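Local coordinates for protein CalG4 (PDB 3IA7) that adopts the two-domain GT-B fold, with a Rossmann-like parallel sheet in each half, and carries bound calcium ions in the crystal, at residues T36-P41 with R92-A97; E244-F249 with P273-P278. All blocks are in the same frame, centred on the assembly; numbering follows the deposited sequence.

Contact 1 of 2, residues T36-P41 with R92-A97; sequences TYVTTP and RAAEEA
Val38 meets Ala93 and Ala94 with a forked tip, one methyl for each alanine. Val38 CG2 lies 4.1 Å from Ala94 CB, while Val38 CG1 is more loosely placed, at 4.5 Å from Ala93 CB. The fork is set by a single torsion: CG1 is anti to the backbone N (chi1 -177°), which leaves CG2 beside that nitrogen, so the two branches spread over successive residues of the helix. Ala93 aims its CB toward the strand, whereas the CB of Ala94 leaves the helix obliquely to the strand. The approach of the backbones, with Val38 CA 6.8 Å from Ala94 CA, is consistent with the small alanine side chains on the helix. No hydrogen bond crosses the contact, which buries a modest 83 Å². The neighbours of Val38 along the strand, Tyr37 and Thr39, turn to the other face, where Tyr37 OH is hydrogen-bonded to Ser21 and Asn11. Strand 34-39 runs between strands 6-10 and 53-56 of the parallel sheet, and Val38 also touches Leu8 and Val55 there. Helix 75-98 lies against the face of the sheet that carries Val38, with Ala94 packed in turn on Leu119 and Trp123 at helix 113-123.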
loop_
_atom_site.group_PDB
_atom_site.type_symbol
_atom_site.label_atom_id
_atom_site.label_comp_id
_atom_site.label_asym_id
_atom_site.label_seq_id
_atom_site.Cartn_x
_atom_site.Cartn_y
_atom_site.Cartn_z
ATOM N N THR A 36 17.505 5.112 -10.775
ATOM C CA THR A 36 18.189 6.128 -10.017
ATOM C C THR A 36 17.143 7.217 -9.782
ATOM O O THR A 36 16.327 7.483 -10.668
ATOM C CB THR A 36 19.383 6.673 -10.812
ATOM O OG1 THR A 36 20.329 5.603 -11.057
ATOM C CG2 THR A 36 20.094 7.810 -10.047
ATOM N N TYR A 37 17.177 7.858 -8.625
ATOM C CA TYR A 37 16.073 8.711 -8.251
ATOM C C TYR A 37 16.647 9.942 -7.533
ATOM O O TYR A 37 17.337 9.796 -6.498
ATOM C CB TYR A 37 15.083 7.923 -7.355
ATOM C CG TYR A 37 13.696 8.581 -7.182
ATOM C CD1 TYR A 37 12.548 7.940 -7.623
ATOM C CD2 TYR A 37 13.546 9.789 -6.497
ATOM C CE1 TYR A 37 11.292 8.506 -7.459
ATOM C CE2 TYR A 37 12.271 10.392 -6.333
ATOM C CZ TYR A 37 11.151 9.728 -6.840
ATOM O OH TYR A 37 9.886 10.258 -6.642
ATOM N N VAL A 38 16.363 11.131 -8.095
ATOM C CA VAL A 38 16.811 12.387 -7.488
ATOM C C VAL A 38 15.814 12.878 -6.430
ATOM O O VAL A 38 14.608 13.158 -6.719
ATOM C CB VAL A 38 17.069 13.494 -8.569
ATOM C CG1 VAL A 38 17.616 14.821 -7.940
ATOM C CG2 VAL A 38 18.004 12.958 -9.725
ATOM N N THR A 39 16.320 13.009 -5.203
ATOM C CA THR A 39 15.495 13.458 -4.104
ATOM C C THR A 39 16.337 14.074 -2.981
ATOM O O THR A 39 17.537 14.275 -3.151
ATOM C CB THR A 39 14.566 12.325 -3.560
ATOM O OG1 THR A 39 13.566 12.916 -2.707
ATOM C CG2 THR A 39 15.436 11.206 -2.808
ATOM N N THR A 40 15.703 14.442 -1.871
ATOM C CA THR A 40 16.415 15.039 -0.761
ATOM C C THR A 40 16.608 14.003 0.348
ATOM O O THR A 40 15.996 12.932 0.289
ATOM C CB THR A 40 15.625 16.236 -0.177
ATOM O OG1 THR A 40 14.335 15.799 0.313
ATOM C CG2 THR A 40 15.491 17.357 -1.190
ATOM N N PRO A 41 17.455 14.310 1.341
ATOM C CA PRO A 41 17.608 13.338 2.395
ATOM C C PRO A 41 16.269 12.940 3.045
ATOM O O PRO A 41 16.100 11.802 3.474
ATOM C CB PRO A 41 18.526 14.056 3.364
ATOM C CG PRO A 41 19.479 14.815 2.406
ATOM C CD PRO A 41 18.436 15.425 1.488
ATOM N N ARG A 92 21.183 20.327 -11.868
ATOM C CA ARG A 92 22.622 20.277 -11.577
ATOM C C ARG A 92 22.998 18.979 -10.857
ATOM O O ARG A 92 24.071 18.434 -11.132
ATOM C CB ARG A 92 23.093 21.475 -10.724
ATOM C CG ARG A 92 23.027 22.839 -11.512
ATOM C CD ARG A 92 23.433 24.006 -10.645
ATOM N NE ARG A 92 23.252 25.262 -11.370
ATOM C CZ ARG A 92 23.442 26.463 -10.836
ATOM N NH1 ARG A 92 23.801 26.595 -9.550
ATOM N NH2 ARG A 92 23.253 27.526 -11.602
ATOM N N ALA A 93 22.182 18.531 -9.876
ATOM C CA ALA A 93 22.529 17.321 -9.093
ATOM C C ALA A 93 22.582 16.102 -9.998
ATOM O O ALA A 93 23.458 15.275 -9.849
ATOM C CB ALA A 93 21.499 17.037 -8.020
ATOM N N ALA A 94 21.592 15.968 -10.873
ATOM C CA ALA A 94 21.486 14.821 -11.791
ATOM C C ALA A 94 22.664 14.819 -12.782
ATOM O O ALA A 94 23.283 13.780 -13.000
ATOM C CB ALA A 94 20.211 14.885 -12.554
ATOM N N GLU A 95 22.986 15.988 -13.335
ATOM C CA GLU A 95 24.136 16.082 -14.276
ATOM C C GLU A 95 25.477 15.764 -13.613
ATOM O O GLU A 95 26.289 15.005 -14.157
ATOM C CB GLU A 95 24.165 17.441 -14.920
ATOM C CG GLU A 95 22.952 17.632 -15.871
ATOM C CD GLU A 95 23.125 18.832 -16.788
ATOM O OE1 GLU A 95 24.259 19.188 -17.101
ATOM O OE2 GLU A 95 22.143 19.393 -17.278
ATOM N N GLU A 96 25.683 16.305 -12.417
ATOM C CA GLU A 96 26.908 16.058 -11.668
ATOM C C GLU A 96 27.029 14.553 -11.353
ATOM O O GLU A 96 28.088 13.959 -11.559
ATOM C CB GLU A 96 26.933 16.918 -10.386
ATOM C CG GLU A 96 28.230 16.838 -9.540
ATOM C CD GLU A 96 28.447 15.471 -8.922
ATOM O OE1 GLU A 96 27.542 14.926 -8.240
ATOM O OE2 GLU A 96 29.558 14.908 -9.117
ATOM N N ALA A 97 25.947 13.944 -10.877
ATOM C CA ALA A 97 25.940 12.534 -10.495
ATOM C C ALA A 97 26.076 11.536 -11.648
ATOM O O ALA A 97 26.763 10.531 -11.500
ATOM C CB ALA A 97 24.721 12.182 -9.668
#

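Contact 2 of 2, residues E244-F249 with P273-P278; sequences EHPEFF and PAVLGP
Pro246 sets its ring against Val275, with Pro246 CB 3.6 Å from Val275 CG1, and the same carbon lies 4.0 Å from Leu276 CD2. Leu276 does more of the work with that one methyl. Leu276 CD2 also approaches Pro246 O at 3.7 Å and Phe249 CB at 3.8 Å, so it rests on the first turn of the helix, where residues three apart present their side chains to the same side. With CG beside the backbone N (chi1 -56°) and CD1 extended away from CA, CD2 is the branch turned to the helix. Val275, at the solvent-exposed margin, has a less comfortable conformation: at chi1 123° its CG1 nearly eclipses the carbonyl carbon, a setting that is either strained or imprecisely modelled.

The surroundings are those of a Rossmann-like domain, the C-terminal half of a GT-B fold. Helix 246-256 is the helical link of a beta-alpha-beta crossover from strand 233-237 to strand 262-266, and residues 273-278 belong to the next connection, on the way to edge strand 283-286. His245 is the N-cap, which puts Pro246 in the first turn, where the missing amide proton of proline costs no regular helical bond. On the other side, 273-276 coil helically: Gly277 N bonds to Ala274 O at 3.0 Å, and Gly277, with its positive phi of 78°, leads the chain out of the turn.

Phe249 touches Leu276 through CB alone, because its ring swings off toward the sheet, onto Val236 and Met265. Leu276 reaches Met265 as well, while Phe248, pointing away from the loop, meets the ring of Phe326.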
loop_
_atom_site.group_PDB
_atom_site.type_symbol
_atom_site.label_atom_id
_atom_site.label_comp_id
_atom_site.label_asym_id
_atom_site.label_seq_id
_atom_site.Cartn_x
_atom_site.Cartn_y
_atom_site.Cartn_z
ATOM N N GLU A 244 -1.530 22.936 13.982
ATOM C CA GLU A 244 -2.365 22.359 15.013
ATOM C C GLU A 244 -3.799 22.860 14.799
ATOM O O GLU A 244 -4.074 24.049 15.000
ATOM C CB GLU A 244 -1.862 22.785 16.418
ATOM C CG GLU A 244 -0.352 22.556 16.740
ATOM C CD GLU A 244 0.545 23.776 16.451
ATOM O OE1 GLU A 244 0.265 24.525 15.481
ATOM O OE2 GLU A 244 1.545 23.988 17.189
ATOM N N HIS A 245 -4.707 21.978 14.381
ATOM C CA HIS A 245 -6.140 22.333 14.329
ATOM C C HIS A 245 -6.960 21.509 15.338
ATOM O O HIS A 245 -7.882 20.791 14.942
ATOM C CB HIS A 245 -6.723 22.246 12.896
ATOM C CG HIS A 245 -6.174 23.283 11.961
ATOM N ND1 HIS A 245 -5.363 22.967 10.890
ATOM C CD2 HIS A 245 -6.289 24.634 11.959
ATOM C CE1 HIS A 245 -5.007 24.077 10.267
ATOM N NE2 HIS A 245 -5.555 25.103 10.894
ATOM N N PRO A 246 -6.620 21.614 16.647
ATOM C CA PRO A 246 -7.288 20.784 17.634
ATOM C C PRO A 246 -8.784 21.115 17.771
ATOM O O PRO A 246 -9.596 20.210 17.998
ATOM C CB PRO A 246 -6.543 21.108 18.925
ATOM C CG PRO A 246 -5.947 22.465 18.711
ATOM C CD PRO A 246 -5.619 22.506 17.269
ATOM N N GLU A 247 -9.120 22.397 17.614
ATOM C CA GLU A 247 -10.499 22.904 17.713
ATOM C C GLU A 247 -11.423 22.199 16.713
ATOM O O GLU A 247 -12.538 21.809 17.056
ATOM C CB GLU A 247 -10.508 24.421 17.471
ATOM C CG GLU A 247 -9.873 24.867 16.120
ATOM C CD GLU A 247 -8.321 24.985 16.140
ATOM O OE1 GLU A 247 -7.709 25.052 17.239
ATOM O OE2 GLU A 247 -7.723 25.023 15.033
ATOM N N PHE A 248 -10.939 22.026 15.481
ATOM C CA PHE A 248 -11.718 21.359 14.455
ATOM C C PHE A 248 -12.022 19.910 14.892
ATOM O O PHE A 248 -13.175 19.469 14.836
ATOM C CB PHE A 248 -10.996 21.387 13.104
ATOM C CG PHE A 248 -11.710 20.614 12.045
ATOM C CD1 PHE A 248 -12.897 21.107 11.498
ATOM C CD2 PHE A 248 -11.232 19.363 11.631
ATOM C CE1 PHE A 248 -13.586 20.381 10.517
ATOM C CE2 PHE A 248 -11.920 18.615 10.649
ATOM C CZ PHE A 248 -13.112 19.147 10.096
ATOM N N PHE A 249 -10.993 19.177 15.320
ATOM C CA PHE A 249 -11.199 17.788 15.742
ATOM C C PHE A 249 -12.156 17.706 16.959
ATOM O O PHE A 249 -13.032 16.851 17.005
ATOM C CB PHE A 249 -9.846 17.099 15.999
ATOM C CG PHE A 249 -9.023 16.910 14.739
ATOM C CD1 PHE A 249 -9.487 16.074 13.698
ATOM C CD2 PHE A 249 -7.801 17.571 14.589
ATOM C CE1 PHE A 249 -8.721 15.922 12.531
ATOM C CE2 PHE A 249 -7.036 17.418 13.452
ATOM C CZ PHE A 249 -7.498 16.595 12.423
ATOM N N PRO A 273 -2.608 13.597 20.472
ATOM C CA PRO A 273 -4.051 13.392 20.705
ATOM C C PRO A 273 -4.516 13.757 22.121
ATOM O O PRO A 273 -5.697 14.012 22.331
ATOM C CB PRO A 273 -4.273 11.903 20.361
ATOM C CG PRO A 273 -2.899 11.276 20.464
ATOM C CD PRO A 273 -1.924 12.345 20.099
ATOM N N ALA A 274 -3.601 13.834 23.079
ATOM C CA ALA A 274 -3.961 14.283 24.426
ATOM C C ALA A 274 -4.455 15.731 24.426
ATOM O O ALA A 274 -5.259 16.115 25.273
ATOM C CB ALA A 274 -2.775 14.133 25.390
ATOM N N VAL A 275 -3.962 16.523 23.476
ATOM C CA VAL A 275 -4.353 17.931 23.298
ATOM C C VAL A 275 -5.874 18.116 23.124
ATOM O O VAL A 275 -6.454 19.081 23.626
ATOM C CB VAL A 275 -3.546 18.570 22.120
ATOM C CG1 VAL A 275 -4.458 19.141 21.023
ATOM C CG2 VAL A 275 -2.539 19.577 22.616
ATOM N N LEU A 276 -6.499 17.161 22.431
ATOM C CA LEU A 276 -7.929 17.151 22.163
ATOM C C LEU A 276 -8.754 17.073 23.424
ATOM O O LEU A 276 -9.902 17.497 23.429
ATOM C CB LEU A 276 -8.296 15.966 21.234
ATOM C CG LEU A 276 -7.535 15.941 19.917
ATOM C CD1 LEU A 276 -7.982 14.748 19.009
ATOM C CD2 LEU A 276 -7.728 17.250 19.181
ATOM N N GLY A 277 -8.163 16.541 24.495
ATOM C CA GLY A 277 -8.905 16.320 25.742
ATOM C C GLY A 277 -9.792 15.081 25.662
ATOM O O GLY A 277 -9.723 14.330 24.661
ATOM N N PRO A 278 -10.646 14.874 26.689
ATOM C CA PRO A 278 -11.562 13.726 26.785
ATOM C C PRO A 278 -12.459 13.654 25.545
ATOM O O PRO A 278 -13.039 14.667 25.162
ATOM C CB PRO A 278 -12.391 14.036 28.049
ATOM C CG PRO A 278 -11.545 14.970 28.838
ATOM C CD PRO A 278 -10.803 15.795 27.830
#

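Followed from the N terminus, the chain closes contact 1 first, when helix 75-98 returns to strand 34-39 after 50 intervening residues. That excursion includes edge strand 53-56 and helix 41-49, whose Leu42 and Glu46 bind a calcium ion. The chain then completes the seven-stranded sheet of the N-terminal half before entering the second domain. There contact 2 closes a shorter loop of 23 residues, including strand 262-266, and ties the start of helix 246-256 to the 273-278 loop. Contact 1 ties helix 75-98 to strand 34-39 in the N-terminal half. The two loops are in series and neither nest nor cross; their centres are about 40 Å apart and their nearest atoms about 22 Å.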